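PDB 6DQX: ribonucleoside-diphosphate reductase, alpha chain from Actinobacillus ureae ATCC 25976, which probably catalyses the reduction of ribonucleoside diphosphates to deoxyribonucleotides, as the catalytic subunit of a class Id ribonucleotide reductase. Local coordinates for residues G100-D112 and M127-I141. Numbering follows the deposited sequence.
Sequences GLPISCFGSYIGD and MSKIGGGTSAYFGDI. With EDO (1,2-ethanediol), chain H.
The backbone of S135 bonds to F106 and S108, on either side of its bridge partner G107, and that of Y137 to S108 and I110, around Y109. S135 N donates to F106 O, S108 N to S135 O (2.9 Å), Y137 N to S108 O and I110 N to Y137 O; with only 22° between the axes of strands 105-109 and 134-137, this is parallel pairing. At the C-terminal ends of the strands one water joins the two segments, donating to I110 O and Y137 O and accepting from D140 N.

Among the side chains, one polar bond crosses: Y109 OH gives its proton to the anti lone pair of D140 OD2 (2.6 Å). The carboxylate oxygen lies at the ring edge, the two planes 74° apart. Y109 and Y137 run side by side, CD1 to CD2 3.9 Å, and Y137 OH hydrogen-bonds to D186 OD2.

Apolar contacts lie at both ends. I110 sets CD1 squarely over the F138 ring, 3.6 Å from its centroid and 10° off the normal, while CG2, anti to the backbone N, meets I141 CD1 at 3.8 Å. M127, bent at chi2 and chi3, lays CG over one face of F106 and brings SD obliquely to the ring, a Met-aromatic contact; its CE reaches I103 CD1 (3.9 Å).

Helix 114-130 links the two parallel strands, making a beta-alpha-beta unit within the ribonucleotide reductase barrel domain.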
ATOM      1  N   GLY A 100      18.361  12.018  -0.073  1.00 25.42           N
ATOM      2  CA  GLY A 100      17.973  11.349  -1.320  1.00 24.49           C
ATOM      3  C   GLY A 100      18.916  10.284  -1.839  1.00 22.90           C
ATOM      4  O   GLY A 100      19.745   9.715  -1.101  1.00 22.40           O
ATOM      5  N   LEU A 101      18.744   9.996  -3.124  1.00 20.27           N
ATOM      6  CA  LEU A 101      19.557   9.019  -3.834  1.00 19.84           C
ATOM      7  C   LEU A 101      19.843   9.586  -5.228  1.00 18.83           C
ATOM      8  O   LEU A 101      19.043  10.350  -5.765  1.00 19.82           O
ATOM      9  CB  LEU A 101      18.846   7.671  -3.956  1.00 19.35           C
ATOM     10  CG  LEU A 101      18.600   6.896  -2.650  1.00 19.54           C
ATOM     11  CD1 LEU A 101      17.668   5.729  -2.885  1.00 20.00           C
ATOM     12  CD2 LEU A 101      19.921   6.423  -2.050  1.00 20.50           C
ATOM     13  N   PRO A 102      20.964   9.177  -5.829  1.00 18.42           N
ATOM     14  CA  PRO A 102      21.350   9.708  -7.152  1.00 16.48           C
ATOM     15  C   PRO A 102      20.908   8.849  -8.354  1.00 16.94           C
ATOM     16  O   PRO A 102      21.366   9.111  -9.477  1.00 16.31           O
ATOM     17  CB  PRO A 102      22.879   9.763  -7.017  1.00 16.73           C
ATOM     18  CG  PRO A 102      23.173   8.504  -6.281  1.00 16.58           C
ATOM     19  CD  PRO A 102      22.071   8.407  -5.232  1.00 17.67           C
ATOM     20  N   ILE A 103      20.033   7.857  -8.144  1.00 15.29           N
ATOM     21  CA  ILE A 103      19.562   6.953  -9.210  1.00 15.91           C
ATOM     22  C   ILE A 103      18.352   7.548  -9.944  1.00 15.87           C
ATOM     23  O   ILE A 103      17.638   8.360  -9.381  1.00 16.32           O
ATOM     24  CB  ILE A 103      19.247   5.519  -8.724  1.00 15.74           C
ATOM     25  CG1 ILE A 103      18.309   5.527  -7.501  1.00 16.07           C
ATOM     26  CG2 ILE A 103      20.546   4.774  -8.364  1.00 15.71           C
ATOM     27  CD1 ILE A 103      17.545   4.248  -7.255  1.00 16.78           C
ATOM     28  N   SER A 104      18.164   7.145 -11.203  1.00 15.83           N
ATOM     29  CA  SER A 104      17.075   7.663 -12.093  1.00 16.56           C
ATOM     30  C   SER A 104      16.030   6.613 -12.518  1.00 17.02           C
ATOM     31  O   SER A 104      15.119   6.915 -13.292  1.00 19.67           O
ATOM     32  CB  SER A 104      17.702   8.313 -13.355  1.00 16.94           C
ATOM     33  OG  SER A 104      18.288   9.572 -13.013  1.00 16.25           O
ATOM     34  N   CYS A 105      16.146   5.397 -12.015  1.00 16.70           N
ATOM     35  CA  CYS A 105      15.102   4.394 -12.211  1.00 16.49           C
ATOM     36  C   CYS A 105      15.141   3.384 -11.061  1.00 16.55           C
ATOM     37  O   CYS A 105      16.149   3.253 -10.343  1.00 17.16           O
ATOM     38  CB  CYS A 105      15.240   3.700 -13.596  1.00 16.37           C
ATOM     39  SG  CYS A 105      16.681   2.605 -13.716  1.00 16.57           S
ATOM     40  N   PHE A 106      14.044   2.654 -10.922  1.00 15.51           N
ATOM     41  CA  PHE A 106      13.894   1.611  -9.915  1.00 15.76           C
ATOM     42  C   PHE A 106      12.814   0.656 -10.438  1.00 15.62           C
ATOM     43  O   PHE A 106      11.638   1.044 -10.582  1.00 15.94           O
ATOM     44  CB  PHE A 106      13.510   2.230  -8.568  1.00 16.17           C
ATOM     45  CG  PHE A 106      13.613   1.285  -7.406  1.00 17.44           C
ATOM     46  CD1 PHE A 106      12.712   0.244  -7.251  1.00 18.69           C
ATOM     47  CD2 PHE A 106      14.623   1.435  -6.458  1.00 18.42           C
ATOM     48  CE1 PHE A 106      12.806  -0.640  -6.185  1.00 19.49           C
ATOM     49  CE2 PHE A 106      14.719   0.556  -5.382  1.00 18.96           C
ATOM     50  CZ  PHE A 106      13.821  -0.495  -5.254  1.00 19.24           C
ATOM     51  N   GLY A 107      13.220  -0.556 -10.779  1.00 14.00           N
ATOM     52  CA  GLY A 107      12.347  -1.523 -11.439  1.00 13.39           C
ATOM     53  C   GLY A 107      12.225  -2.807 -10.690  1.00 14.08           C
ATOM     54  O   GLY A 107      13.217  -3.504 -10.504  1.00 13.10           O
ATOM     55  N   SER A 108      11.007  -3.122 -10.243  1.00 15.02           N
ATOM     56  CA  SER A 108      10.760  -4.302  -9.411  1.00 15.51           C
ATOM     57  C   SER A 108      10.031  -5.405 -10.168  1.00 15.36           C
ATOM     58  O   SER A 108       9.202  -5.149 -11.070  1.00 15.99           O
ATOM     59  CB  SER A 108       9.950  -3.949  -8.162  1.00 17.01           C
ATOM     60  OG  SER A 108      10.477  -2.802  -7.532  1.00 21.20           O
ATOM     61  N   TYR A 109      10.340  -6.630  -9.781  1.00 14.39           N
ATOM     62  CA  TYR A 109       9.632  -7.811 -10.233  1.00 14.06           C
ATOM     63  C   TYR A 109       8.638  -8.175  -9.126  1.00 14.70           C
ATOM     64  O   TYR A 109       9.031  -8.315  -7.972  1.00 14.76           O
ATOM     65  CB  TYR A 109      10.609  -8.953 -10.459  1.00 14.68           C
ATOM     66  CG  TYR A 109       9.954 -10.267 -10.723  1.00 14.88           C
ATOM     67  CD1 TYR A 109       9.557 -10.625 -12.001  1.00 15.17           C
ATOM     68  CD2 TYR A 109       9.702 -11.161  -9.657  1.00 15.57           C
ATOM     69  CE1 TYR A 109       8.932 -11.847 -12.226  1.00 16.66           C
ATOM     70  CE2 TYR A 109       9.058 -12.352  -9.876  1.00 15.66           C
ATOM     71  CZ  TYR A 109       8.688 -12.693 -11.151  1.00 17.12           C
ATOM     72  OH  TYR A 109       8.069 -13.911 -11.354  1.00 19.78           O
ATOM     73  N   ILE A 110       7.368  -8.310  -9.486  1.00 14.29           N
ATOM     74  CA  ILE A 110       6.324  -8.688  -8.497  1.00 15.27           C
ATOM     75  C   ILE A 110       6.055 -10.190  -8.539  1.00 16.36           C
ATOM     76  O   ILE A 110       5.422 -10.686  -9.461  1.00 17.10           O
ATOM     77  CB  ILE A 110       5.014  -7.910  -8.724  1.00 14.77           C
ATOM     78  CG1 ILE A 110       5.300  -6.404  -8.754  1.00 14.71           C
ATOM     79  CG2 ILE A 110       4.012  -8.249  -7.585  1.00 15.12           C
ATOM     80  CD1 ILE A 110       4.118  -5.501  -9.027  1.00 15.01           C
ATOM     81  N   GLY A 111       6.560 -10.939  -7.552  1.00 18.17           N
ATOM     82  CA  GLY A 111       6.263 -12.365  -7.481  1.00 18.79           C
ATOM     83  C   GLY A 111       4.799 -12.617  -7.154  1.00 19.73           C
ATOM     84  O   GLY A 111       4.129 -11.769  -6.572  1.00 17.93           O
ATOM     85  N   ASP A 112       4.316 -13.799  -7.521  1.00 21.25           N
ATOM     86  CA  ASP A 112       2.897 -14.147  -7.410  1.00 21.48           C
ATOM     87  C   ASP A 112       2.515 -14.537  -5.966  1.00 22.07           C
ATOM     88  O   ASP A 112       2.102 -15.678  -5.702  1.00 20.66           O
ATOM     89  CB  ASP A 112       2.605 -15.305  -8.375  1.00 22.84           C
ATOM     90  CG  ASP A 112       1.126 -15.604  -8.532  1.00 24.82           C
ATOM     91  OD1 ASP A 112       0.268 -14.683  -8.515  1.00 25.69           O
ATOM     92  OD2 ASP A 112       0.825 -16.796  -8.720  1.00 28.29           O
ATOM     93  N   MET A 127      10.648   4.781  -2.460  1.00 18.54           N
ATOM     94  CA  MET A 127      11.157   5.506  -3.649  1.00 19.99           C
ATOM     95  C   MET A 127      10.290   6.676  -4.098  1.00 21.72           C
ATOM     96  O   MET A 127      10.818   7.668  -4.606  1.00 22.48           O
ATOM     97  CB  MET A 127      11.376   4.545  -4.812  1.00 20.58           C
ATOM     98  CG  MET A 127      12.525   3.585  -4.590  1.00 21.32           C
ATOM     99  SD  MET A 127      14.070   4.420  -4.198  1.00 23.34           S
ATOM    100  CE  MET A 127      14.259   5.511  -5.602  1.00 23.20           C
ATOM    101  N   SER A 128       8.978   6.594  -3.908  1.00 21.99           N
ATOM    102  CA  SER A 128       8.097   7.753  -4.175  1.00 22.73           C
ATOM    103  C   SER A 128       8.382   8.946  -3.254  1.00 24.18           C
ATOM    104  O   SER A 128       8.184  10.091  -3.652  1.00 25.14           O
ATOM    105  CB  SER A 128       6.622   7.359  -4.052  1.00 21.87           C
ATOM    106  OG  SER A 128       6.307   6.311  -4.956  1.00 23.16           O
ATOM    107  N   LYS A 129       8.823   8.679  -2.024  1.00 23.11           N
ATOM    108  CA  LYS A 129       9.256   9.742  -1.121  1.00 24.83           C
ATOM    109  C   LYS A 129      10.593  10.312  -1.581  1.00 25.82           C
ATOM    110  O   LYS A 129      10.766  11.516  -1.576  1.00 28.86           O
ATOM    111  CB  LYS A 129       9.418   9.234   0.321  1.00 25.48           C
ATOM    112  CG  LYS A 129       9.926  10.263   1.329  1.00 27.13           C
ATOM    113  CD  LYS A 129       8.956  11.445   1.459  1.00 30.59           C
ATOM    114  CE  LYS A 129       9.153  12.220   2.766  1.00 32.81           C
ATOM    115  NZ  LYS A 129       8.010  13.141   3.069  1.00 34.81           N
ATOM    116  N   ILE A 130      11.521   9.429  -1.925  1.00 25.50           N
ATOM    117  CA  ILE A 130      12.912   9.799  -2.240  1.00 28.73           C
ATOM    118  C   ILE A 130      13.022  10.411  -3.650  1.00 30.49           C
ATOM    119  O   ILE A 130      13.804  11.358  -3.871  1.00 27.66           O
ATOM    120  CB  ILE A 130      13.842   8.565  -2.095  1.00 30.17           C
ATOM    121  CG1 ILE A 130      13.924   8.154  -0.614  1.00 32.48           C
ATOM    122  CG2 ILE A 130      15.232   8.846  -2.662  1.00 31.22           C
ATOM    123  CD1 ILE A 130      14.431   6.739  -0.339  1.00 34.05           C
ATOM    124  N   GLY A 131      12.231   9.868  -4.580  1.00 32.34           N
ATOM    125  CA  GLY A 131      12.139  10.355  -5.968  1.00 33.96           C
ATOM    126  C   GLY A 131      13.028   9.558  -6.900  1.00 36.69           C
ATOM    127  O   GLY A 131      13.849   8.743  -6.461  1.00 36.43           O
ATOM    128  N   GLY A 132      12.861   9.814  -8.194  1.00 38.36           N
ATOM    129  CA  GLY A 132      13.635   9.163  -9.248  1.00 40.18           C
ATOM    130  C   GLY A 132      12.836   8.147 -10.049  1.00 40.84           C
ATOM    131  O   GLY A 132      13.421   7.403 -10.830  1.00 45.43           O
ATOM    132  N   GLY A 133      11.517   8.100  -9.850  1.00 35.28           N
ATOM    133  CA  GLY A 133      10.634   7.268 -10.669  1.00 31.11           C
ATOM    134  C   GLY A 133      10.729   5.792 -10.314  1.00 26.58           C
ATOM    135  O   GLY A 133      11.787   5.293  -9.892  1.00 24.57           O
ATOM    136  N   THR A 134       9.614   5.087 -10.481  1.00 21.95           N
ATOM    137  CA  THR A 134       9.570   3.663 -10.214  1.00 18.61           C
ATOM    138  C   THR A 134       8.758   2.920 -11.241  1.00 15.37           C
ATOM    139  O   THR A 134       7.913   3.478 -11.953  1.00 14.55           O
ATOM    140  CB  THR A 134       8.983   3.344  -8.810  1.00 19.48           C
ATOM    141  OG1 THR A 134       7.697   3.938  -8.716  1.00 21.92           O
ATOM    142  CG2 THR A 134       9.848   3.897  -7.738  1.00 19.83           C
ATOM    143  N   SER A 135       8.991   1.630 -11.300  1.00 13.39           N
ATOM    144  CA  SER A 135       8.260   0.794 -12.225  1.00 13.30           C
ATOM    145  C   SER A 135       8.248  -0.627 -11.726  1.00 12.90           C
ATOM    146  O   SER A 135       9.122  -1.042 -10.932  1.00 13.02           O
ATOM    147  CB  SER A 135       8.916   0.854 -13.632  1.00 13.17           C
ATOM    148  OG  SER A 135      10.252   0.377 -13.549  1.00 13.65           O
ATOM    149  N   ALA A 136       7.315  -1.408 -12.247  1.00 12.41           N
ATOM    150  CA  ALA A 136       7.254  -2.812 -11.908  1.00 12.54           C
ATOM    151  C   ALA A 136       6.606  -3.705 -12.939  1.00 12.05           C
ATOM    152  O   ALA A 136       5.738  -3.282 -13.739  1.00 12.11           O
ATOM    153  CB  ALA A 136       6.575  -2.993 -10.526  1.00 11.91           C
ATOM    154  N   TYR A 137       7.012  -4.960 -12.915  1.00 12.52           N
ATOM    155  CA  TYR A 137       6.456  -5.982 -13.802  1.00 13.07           C
ATOM    156  C   TYR A 137       5.371  -6.791 -13.080  1.00 13.60           C
ATOM    157  O   TYR A 137       5.659  -7.421 -12.068  1.00 14.25           O
ATOM    158  CB  TYR A 137       7.541  -6.927 -14.283  1.00 13.65           C
ATOM    159  CG  TYR A 137       7.059  -8.053 -15.168  1.00 13.37           C
ATOM    160  CD1 TYR A 137       6.472  -7.793 -16.413  1.00 14.38           C
ATOM    161  CD2 TYR A 137       7.177  -9.370 -14.775  1.00 13.49           C
ATOM    162  CE1 TYR A 137       6.039  -8.836 -17.237  1.00 14.40           C
ATOM    163  CE2 TYR A 137       6.727 -10.425 -15.581  1.00 13.71           C
ATOM    164  CZ  TYR A 137       6.161 -10.140 -16.815  1.00 14.07           C
ATOM    165  OH  TYR A 137       5.735 -11.159 -17.639  1.00 13.85           O
ATOM    166  N   PHE A 138       4.183  -6.816 -13.683  1.00 13.92           N
ATOM    167  CA  PHE A 138       2.960  -7.476 -13.140  1.00 14.74           C
ATOM    168  C   PHE A 138       2.626  -8.804 -13.795  1.00 16.09           C
ATOM    169  O   PHE A 138       1.696  -9.511 -13.351  1.00 16.98           O
ATOM    170  CB  PHE A 138       1.761  -6.527 -13.290  1.00 14.86           C
ATOM    171  CG  PHE A 138       1.775  -5.383 -12.339  1.00 14.68           C
ATOM    172  CD1 PHE A 138       2.643  -4.318 -12.517  1.00 14.64           C
ATOM    173  CD2 PHE A 138       0.911  -5.352 -11.240  1.00 14.22           C
ATOM    174  CE1 PHE A 138       2.666  -3.249 -11.658  1.00 14.56           C
ATOM    175  CE2 PHE A 138       0.935  -4.281 -10.388  1.00 14.84           C
ATOM    176  CZ  PHE A 138       1.807  -3.223 -10.572  1.00 15.25           C
ATOM    177  N   GLY A 139       3.360  -9.178 -14.843  1.00 15.51           N
ATOM    178  CA  GLY A 139       2.956 -10.283 -15.697  1.00 15.92           C
ATOM    179  C   GLY A 139       3.024 -11.694 -15.147  1.00 16.30           C
ATOM    180  O   GLY A 139       2.472 -12.619 -15.754  1.00 17.38           O
ATOM    181  N   ASP A 140       3.718 -11.894 -14.030  1.00 16.74           N
ATOM    182  CA  ASP A 140       3.734 -13.205 -13.387  1.00 18.42           C
ATOM    183  C   ASP A 140       2.694 -13.337 -12.270  1.00 18.07           C
ATOM    184  O   ASP A 140       2.584 -14.403 -11.669  1.00 19.89           O
ATOM    185  CB  ASP A 140       5.150 -13.562 -12.908  1.00 19.47           C
ATOM    186  CG  ASP A 140       6.049 -14.058 -14.052  1.00 20.39           C
ATOM    187  OD1 ASP A 140       5.546 -14.426 -15.124  1.00 19.75           O
ATOM    188  OD2 ASP A 140       7.272 -14.117 -13.849  1.00 22.54           O
ATOM    189  N   ILE A 141       1.925 -12.283 -12.022  1.00 18.81           N
ATOM    190  CA  ILE A 141       0.740 -12.380 -11.142  1.00 19.63           C
ATOM    191  C   ILE A 141      -0.338 -13.202 -11.865  1.00 20.93           C
ATOM    192  O   ILE A 141      -0.707 -12.926 -13.018  1.00 19.60           O
ATOM    193  CB  ILE A 141       0.200 -10.986 -10.763  1.00 20.10           C
ATOM    194  CG1 ILE A 141       1.250 -10.193  -9.974  1.00 18.95           C
ATOM    195  CG2 ILE A 141      -1.088 -11.116  -9.956  1.00 21.50           C
ATOM    196  CD1 ILE A 141       0.925  -8.729  -9.807  1.00 20.26           C
TER
HETATM  197  C1  EDO H 607      -2.316 -13.661  -4.508  1.00 44.48           C
HETATM  198  O1  EDO H 607      -2.101 -15.073  -4.537  1.00 46.99           O
HETATM  199  C2  EDO H 607      -1.457 -13.035  -5.596  1.00 44.24           C
HETATM  200  O2  EDO H 607      -1.852 -13.541  -6.878  1.00 43.57           O
HETATM  201  O   HOH W   1       4.885 -10.090 -12.049  1.00 14.82           O